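Local atomic coordinates of NADPH-quinone reductase (Pediococcus pentosaceus ATCC 25745, PDB entry 3HA2), a protein that probably binds FMN and transfers electrons from NAD(P)H to quinones through its flavodoxin-like domain. Residues 45-48 with 49-53; 69-72 with 73-77; 104-107 with 108-111. One frame throughout, in Å; residues are numbered along the deposited sequence.

Contact 1: residues 45-48 with 49-53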
loop_
_atom_site.group_PDB
_atom_site.type_symbol
_atom_site.label_atom_id
_atom_site.label_comp_id
_atom_site.label_asym_id
_atom_site.label_seq_id
_atom_site.Cartn_x
_atom_site.Cartn_y
_atom_site.Cartn_z
ATOM N N GLU A 45 -14.503 2.560 14.801
ATOM C CA GLU A 45 -13.273 1.825 14.531
ATOM C C GLU A 45 -12.212 2.104 15.602
ATOM O O GLU A 45 -11.542 1.176 16.093
ATOM C CB GLU A 45 -12.729 2.152 13.129
ATOM C CG GLU A 45 -13.687 1.798 11.969
ATOM C CD GLU A 45 -13.955 0.295 11.838
ATOM O OE1 GLU A 45 -13.001 -0.501 11.996
ATOM O OE2 GLU A 45 -15.123 -0.087 11.562
ATOM N N GLN A 46 -12.062 3.377 15.977
ATOM C CA GLN A 46 -11.115 3.730 17.042
ATOM C C GLN A 46 -11.511 3.084 18.359
ATOM O O GLN A 46 -10.651 2.599 19.100
ATOM C CB GLN A 46 -10.998 5.250 17.192
ATOM C CG GLN A 46 -10.118 5.847 16.102
ATOM C CD GLN A 46 -10.023 7.358 16.181
ATOM O OE1 GLN A 46 -10.643 7.976 17.031
ATOM N NE2 GLN A 46 -9.267 7.957 15.263
ATOM N N SER A 47 -12.815 3.065 18.636
ATOM C CA SER A 47 -13.323 2.418 19.837
ATOM C C SER A 47 -12.936 0.944 19.885
ATOM O O SER A 47 -12.499 0.455 20.925
ATOM C CB SER A 47 -14.833 2.542 19.938
ATOM O OG SER A 47 -15.255 1.996 21.175
ATOM N N LEU A 48 -13.108 0.242 18.767
ATOM C CA LEU A 48 -12.753 -1.182 18.714
ATOM C C LEU A 48 -11.262 -1.398 18.934
ATOM O O LEU A 48 -10.857 -2.315 19.653
ATOM C CB LEU A 48 -13.198 -1.799 17.385
ATOM C CG LEU A 48 -14.709 -1.962 17.195
ATOM C CD1 LEU A 48 -14.981 -2.465 15.778
ATOM C CD2 LEU A 48 -15.290 -2.941 18.224
ATOM N N LEU A 49 -10.434 -0.556 18.323
ATOM C CA LEU A 49 -8.988 -0.645 18.552
ATOM C C LEU A 49 -8.624 -0.497 20.026
ATOM O O LEU A 49 -7.827 -1.282 20.562
ATOM C CB LEU A 49 -8.238 0.388 17.724
ATOM C CG LEU A 49 -8.286 0.120 16.220
ATOM C CD1 LEU A 49 -7.905 1.399 15.494
ATOM C CD2 LEU A 49 -7.339 -0.982 15.835
ATOM N N LEU A 50 -9.222 0.494 20.680
ATOM C CA LEU A 50 -8.913 0.775 22.078
ATOM C C LEU A 50 -9.277 -0.397 22.985
ATOM O O LEU A 50 -8.656 -0.581 24.028
ATOM C CB LEU A 50 -9.616 2.053 22.546
ATOM C CG LEU A 50 -9.092 3.398 22.022
ATOM C CD1 LEU A 50 -9.976 4.544 22.511
ATOM C CD2 LEU A 50 -7.656 3.640 22.445
ATOM N N GLN A 51 -10.280 -1.172 22.576
ATOM C CA GLN A 51 -10.834 -2.261 23.383
ATOM C C GLN A 51 -10.092 -3.584 23.167
ATOM O O GLN A 51 -10.415 -4.587 23.800
ATOM C CB GLN A 51 -12.311 -2.469 23.036
ATOM C CG GLN A 51 -13.237 -1.330 23.450
ATOM C CD GLN A 51 -14.641 -1.486 22.880
ATOM O OE1 GLN A 51 -15.200 -0.547 22.310
ATOM N NE2 GLN A 51 -15.214 -2.676 23.023
ATOM N N ASN A 52 -9.131 -3.604 22.249
ATOM C CA ASN A 52 -8.444 -4.861 21.927
ATOM C C ASN A 52 -6.940 -4.769 22.107
ATOM O O ASN A 52 -6.374 -3.678 22.029
ATOM C CB ASN A 52 -8.830 -5.364 20.530
ATOM C CG ASN A 52 -10.260 -5.880 20.481
ATOM O OD1 ASN A 52 -10.496 -7.083 20.629
ATOM N ND2 ASN A 52 -11.222 -4.973 20.320
ATOM N N ASP A 53 -6.308 -5.918 22.373
ATOM C CA ASP A 53 -4.872 -6.014 22.653
ATOM C C ASP A 53 -4.079 -6.481 21.443
ATOM O O ASP A 53 -2.938 -6.084 21.249
ATOM C CB ASP A 53 -4.624 -7.010 23.798
ATOM C CG ASP A 53 -5.419 -6.676 25.034
ATOM O OD1 ASP A 53 -5.169 -5.591 25.602
ATOM O OD2 ASP A 53 -6.291 -7.488 25.434
#

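Contact 2: residues 69-72 with 73-77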
loop_
_atom_site.group_PDB
_atom_site.type_symbol
_atom_site.label_atom_id
_atom_site.label_comp_id
_atom_site.label_asym_id
_atom_site.label_seq_id
_atom_site.Cartn_x
_atom_site.Cartn_y
_atom_site.Cartn_z
ATOM N N LEU A 69 -9.601 -0.427 0.317
ATOM C CA LEU A 69 -10.457 -0.146 1.487
ATOM C C LEU A 69 -9.655 -0.238 2.786
ATOM O O LEU A 69 -9.870 0.566 3.686
ATOM C CB LEU A 69 -11.703 -1.046 1.567
ATOM C CG LEU A 69 -12.736 -0.564 2.633
ATOM C CD1 LEU A 69 -13.176 0.894 2.444
ATOM C CD2 LEU A 69 -13.976 -1.435 2.713
ATOM N N LEU A 70 -8.722 -1.183 2.882
ATOM C CA LEU A 70 -7.874 -1.225 4.084
ATOM C C LEU A 70 -6.950 -0.001 4.164
ATOM O O LEU A 70 -6.745 0.557 5.241
ATOM C CB LEU A 70 -7.070 -2.526 4.203
ATOM C CG LEU A 70 -6.199 -2.633 5.474
ATOM C CD1 LEU A 70 -7.036 -2.552 6.768
ATOM C CD2 LEU A 70 -5.368 -3.899 5.470
ATOM N N LYS A 71 -6.417 0.428 3.018
ATOM C CA LYS A 71 -5.545 1.591 3.003
ATOM C C LYS A 71 -6.352 2.825 3.409
ATOM O O LYS A 71 -5.858 3.678 4.144
ATOM C CB LYS A 71 -4.936 1.801 1.614
ATOM C CG LYS A 71 -3.883 2.888 1.583
ATOM C CD LYS A 71 -2.654 2.435 2.387
ATOM C CE LYS A 71 -2.158 3.507 3.343
ATOM N NZ LYS A 71 -1.761 4.796 2.696
ATOM N N GLN A 72 -7.604 2.906 2.947
ATOM C CA GLN A 72 -8.478 4.010 3.358
ATOM C C GLN A 72 -8.701 4.026 4.874
ATOM O O GLN A 72 -8.693 5.082 5.495
ATOM C CB GLN A 72 -9.818 3.984 2.627
ATOM C CG GLN A 72 -10.666 5.263 2.835
ATOM C CD GLN A 72 -9.998 6.491 2.233
ATOM O OE1 GLN A 72 -9.236 7.192 2.897
ATOM N NE2 GLN A 72 -10.227 6.712 0.947
ATOM N N TRP A 73 -8.895 2.846 5.460
ATOM C CA TRP A 73 -9.081 2.725 6.917
ATOM C C TRP A 73 -7.822 3.182 7.641
ATOM O O TRP A 73 -7.897 3.922 8.622
ATOM C CB TRP A 73 -9.424 1.264 7.219
ATOM C CG TRP A 73 -9.682 0.858 8.646
ATOM C CD1 TRP A 73 -10.882 0.841 9.302
ATOM C CD2 TRP A 73 -8.730 0.282 9.533
ATOM N NE1 TRP A 73 -10.719 0.328 10.573
ATOM C CE2 TRP A 73 -9.401 -0.004 10.744
ATOM C CE3 TRP A 73 -7.351 0.039 9.445
ATOM C CZ2 TRP A 73 -8.751 -0.565 11.850
ATOM C CZ3 TRP A 73 -6.700 -0.546 10.552
ATOM C CH2 TRP A 73 -7.411 -0.825 11.737
HETATM N N MSE A 74 -6.658 2.781 7.133
HETATM C CA MSE A 74 -5.387 3.212 7.712
HETATM C C MSE A 74 -5.275 4.741 7.654
HETATM O O MSE A 74 -4.934 5.376 8.645
HETATM C CB MSE A 74 -4.196 2.576 6.972
HETATM C CG MSE A 74 -4.116 1.069 7.089
HETATM SE SE MSE A 74 -3.447 0.570 8.863
HETATM C CE MSE A 74 -1.706 1.453 8.799
ATOM N N ASP A 75 -5.589 5.317 6.487
ATOM C CA ASP A 75 -5.438 6.762 6.234
ATOM C C ASP A 75 -6.368 7.612 7.110
ATOM O O ASP A 75 -6.039 8.753 7.455
ATOM C CB ASP A 75 -5.723 7.082 4.749
ATOM C CG ASP A 75 -4.651 6.547 3.777
ATOM O OD1 ASP A 75 -3.592 6.077 4.225
ATOM O OD2 ASP A 75 -4.892 6.616 2.546
ATOM N N THR A 76 -7.534 7.071 7.449
ATOM C CA THR A 76 -8.605 7.856 8.063
ATOM C C THR A 76 -8.786 7.554 9.559
ATOM O O THR A 76 -9.023 8.457 10.358
ATOM C CB THR A 76 -9.938 7.640 7.291
ATOM O OG1 THR A 76 -9.723 7.864 5.883
ATOM C CG2 THR A 76 -10.978 8.612 7.745
ATOM N N VAL A 77 -8.660 6.280 9.931
ATOM C CA VAL A 77 -8.827 5.871 11.328
ATOM C C VAL A 77 -7.545 6.168 12.100
ATOM O O VAL A 77 -7.588 6.582 13.262
ATOM C CB VAL A 77 -9.204 4.348 11.443
ATOM C CG1 VAL A 77 -9.123 3.843 12.903
ATOM C CG2 VAL A 77 -10.585 4.092 10.888
HETATM O O HOH W 1 -6.997 8.680 1.836
#

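Contact 3: residues 104-107 with 108-111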
loop_
_atom_site.group_PDB
_atom_site.type_symbol
_atom_site.label_atom_id
_atom_site.label_comp_id
_atom_site.label_asym_id
_atom_site.label_seq_id
_atom_site.Cartn_x
_atom_site.Cartn_y
_atom_site.Cartn_z
ATOM N N ASN A 104 1.727 -19.328 -5.457
ATOM C CA ASN A 104 2.502 -20.233 -4.630
ATOM C C ASN A 104 3.450 -19.432 -3.738
ATOM O O ASN A 104 4.034 -18.442 -4.177
ATOM C CB ASN A 104 3.290 -21.220 -5.492
ATOM C CG ASN A 104 3.847 -22.368 -4.688
ATOM O OD1 ASN A 104 4.780 -22.197 -3.912
ATOM N ND2 ASN A 104 3.273 -23.564 -4.867
ATOM N N GLY A 105 3.602 -19.868 -2.490
ATOM C CA GLY A 105 4.489 -19.187 -1.554
ATOM C C GLY A 105 5.915 -19.147 -2.075
ATOM O O GLY A 105 6.644 -18.224 -1.796
ATOM N N ASN A 106 6.303 -20.148 -2.856
ATOM C CA ASN A 106 7.687 -20.221 -3.337
ATOM C C ASN A 106 8.062 -19.166 -4.386
ATOM O O ASN A 106 9.237 -19.004 -4.677
ATOM C CB ASN A 106 8.024 -21.624 -3.826
ATOM C CG ASN A 106 8.127 -22.629 -2.674
ATOM O OD1 ASN A 106 8.560 -22.289 -1.560
ATOM N ND2 ASN A 106 7.720 -23.860 -2.933
ATOM N N ALA A 107 7.082 -18.422 -4.918
ATOM C CA ALA A 107 7.383 -17.337 -5.864
ATOM C C ALA A 107 7.964 -16.104 -5.155
ATOM O O ALA A 107 8.636 -15.266 -5.786
ATOM C CB ALA A 107 6.114 -16.944 -6.616
ATOM N N PHE A 108 7.708 -16.002 -3.848
ATOM C CA PHE A 108 8.063 -14.816 -3.067
ATOM C C PHE A 108 9.409 -14.987 -2.364
ATOM O O PHE A 108 9.480 -15.166 -1.153
ATOM C CB PHE A 108 6.968 -14.482 -2.051
ATOM C CG PHE A 108 5.666 -14.092 -2.678
ATOM C CD1 PHE A 108 5.473 -12.798 -3.147
ATOM C CD2 PHE A 108 4.628 -15.031 -2.811
ATOM C CE1 PHE A 108 4.252 -12.426 -3.733
ATOM C CE2 PHE A 108 3.408 -14.674 -3.419
ATOM C CZ PHE A 108 3.223 -13.371 -3.877
ATOM N N GLN A 109 10.477 -14.902 -3.143
ATOM C CA GLN A 109 11.839 -14.978 -2.611
ATOM C C GLN A 109 12.787 -14.533 -3.703
ATOM O O GLN A 109 12.423 -14.530 -4.888
ATOM C CB GLN A 109 12.210 -16.418 -2.193
ATOM C CG GLN A 109 12.098 -17.448 -3.309
ATOM C CD GLN A 109 12.413 -18.853 -2.866
ATOM O OE1 GLN A 109 13.469 -19.114 -2.281
ATOM N NE2 GLN A 109 11.525 -19.786 -3.195
ATOM N N ALA A 110 14.007 -14.187 -3.302
ATOM C CA ALA A 110 15.050 -13.815 -4.253
ATOM C C ALA A 110 15.275 -14.935 -5.273
ATOM O O ALA A 110 15.315 -16.116 -4.933
ATOM C CB ALA A 110 16.340 -13.470 -3.510
ATOM N N GLY A 111 15.405 -14.565 -6.541
ATOM C CA GLY A 111 15.697 -15.574 -7.576
ATOM C C GLY A 111 14.452 -16.255 -8.127
ATOM O O GLY A 111 14.520 -16.945 -9.148
#

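Contact 1: residues 45-48 with 49-53
Leu49 N and Leu50 N close two regular helical bonds in helix 42-50, to Glu45 O (3.0 Å) and Gln46 O (3.0 Å). Gln51 N then has only weak bonds, both 3.2 Å long, to Ser47 O and Leu48 O, and by Asn52 the backbone has swung into an extended shape (phi -123°, psi 154°). Side chains add to these backbone bonds. The amide of Asn52 folds back so that ND2 reaches Leu48 O at 2.8 Å, nearly straight through its hydrogen, with the acceptor almost in the amide plane; Leu48 O thus accepts from Asn52 ND2 and, weakly, from Gln51 N. In the flavodoxin-like fold this is the passage from a helix into the next parallel strand, here 54-60, and Lys93 ties the same corner by donating to Asn52 O. One turn of helix is bridged on the surface as well. With chi1 at -175°, Ser47 OG stands on the side of its carbonyl carbon, opposite the N, and donates to Gln51 OE1 at 2.8 Å, lying in the plane of that carbonyl. The extended Gln51 chain passes close to the Ser47 carbonyl on its way there, CG 3.2 Å from Ser47 O. Leu49 turns inward instead: its CG sits 3.4 Å from Glu45 O, and its branches pack on Leu4 of strand 3-7 and on Trp73. Glu45 sends its carboxylate away from this turn, to His34 and Trp73 NE1.

Contact 2: residues 69-72 with 73-77
Lys71 and Asp75, one turn apart on helix 68-77, lean together at an oblique angle and join in a salt bridge, NZ to OD1 at 2.7 Å. The ammonium group comes in on the syn lone pair of OD1, the side of the other carboxylate oxygen. Lys71 starts out with CG trans to its N (chi1 -173°) and then bends at every later torsion, curling its tip forward along the helix until CE also lies 3.1 Å from OD1. The second oxygen, OD2, takes a hydrogen from a water at 3.0 Å, and that water gives its other hydrogen to Gln72 OE1 at 2.9 Å, linking a carboxylate and an amide whose planes stand 80° apart. Thr76 OG1 turns back to donate to Gln72 O at 3.0 Å, the same carbonyl that receives only a weak bond from Thr76 N, so hydroxyl and backbone share one acceptor near the end of the helix. The inner face is apolar: Leu70 CD1 meets Trp73 CE3 at 3.7 Å, and Val77 CB lies over one face of the indole, toward its rim. That ring also meets Phe40 edge-to-face, its NE1 being taken by Glu45. Across the dimer interface, Lys71 NZ donates to Tyr62 O and Ala66 O of the second subunit, while Asp75 OD2 accepts from Ala68 N there. Shortening Lys71 to an alanine is likely to leave Asp75 without its ionic mate and the two carbonyls of the second subunit without this donor. The charge pair is therefore part of the subunit interface, and the ammonium group probably helps keep Asp75 ionised where it receives the neighbouring backbone N-H.

Contact 3: residues 104-107 with 108-111
An Asx turn at Asn104 lies in the surface loop between strand 94-101 and helix 118-121 of the flavodoxin-like fold: Asn104 OD1 accepts a hydrogen from Asn106 N at 2.8 Å, in the plane of the side-chain carbonyl and on a lone pair. The chain then winds through a short 3-10 segment, 105-107. Phe108 N closes it on Gly105 O at 3.2 Å, with a fairly straight N-H although the donor stands well above the carbonyl plane. The aromatic side chain of Phe108 turns back toward the turn it follows. Its CG is trans to the carbonyl carbon (chi1 -65°), which brings CD2 to 3.7 Å from Asn104 O and sets Gly105 O at the ring edge, near the ring plane. Beyond the loop the ring packs on Leu61, Ile118 and Leu121, so the buried phenyl joins this surface turn to helix 118-121 and to Leu61. Gln109 N makes just a weak bond to Ala107 O; its side chain does more. With CG placed between its own N and carbonyl carbon (chi1 58°) and the chain extended from there, the amide returns over the turn to Asn106. Gln109 NE2 reaches Asn106 O at 2.8 Å, the N-H almost straight at 174°, with the oxygen in the amide plane and the donor on a carbonyl lone pair.

How the contacts relate
The three contacts come one after another along the chain, all within a single flavodoxin-like domain built on a five-stranded parallel sheet. Contacts 1 and 2 are neighbours, their centres about 15 Å apart: helix 42-50 and helix 68-77 lie against each other, joined by polar bonds from Glu45 and Gln46 and by packing of Leu49 and Glu45 on Val77. Strand 54-60 runs between them in sequence. Contact 3 lies in the loop after strand 94-101, about 35 Å from contact 1 and 28 Å from contact 2, centre to centre. Of the three only contact 2 touches the second subunit, while contact 3 lies on the other side of the chain's centre from contact 1.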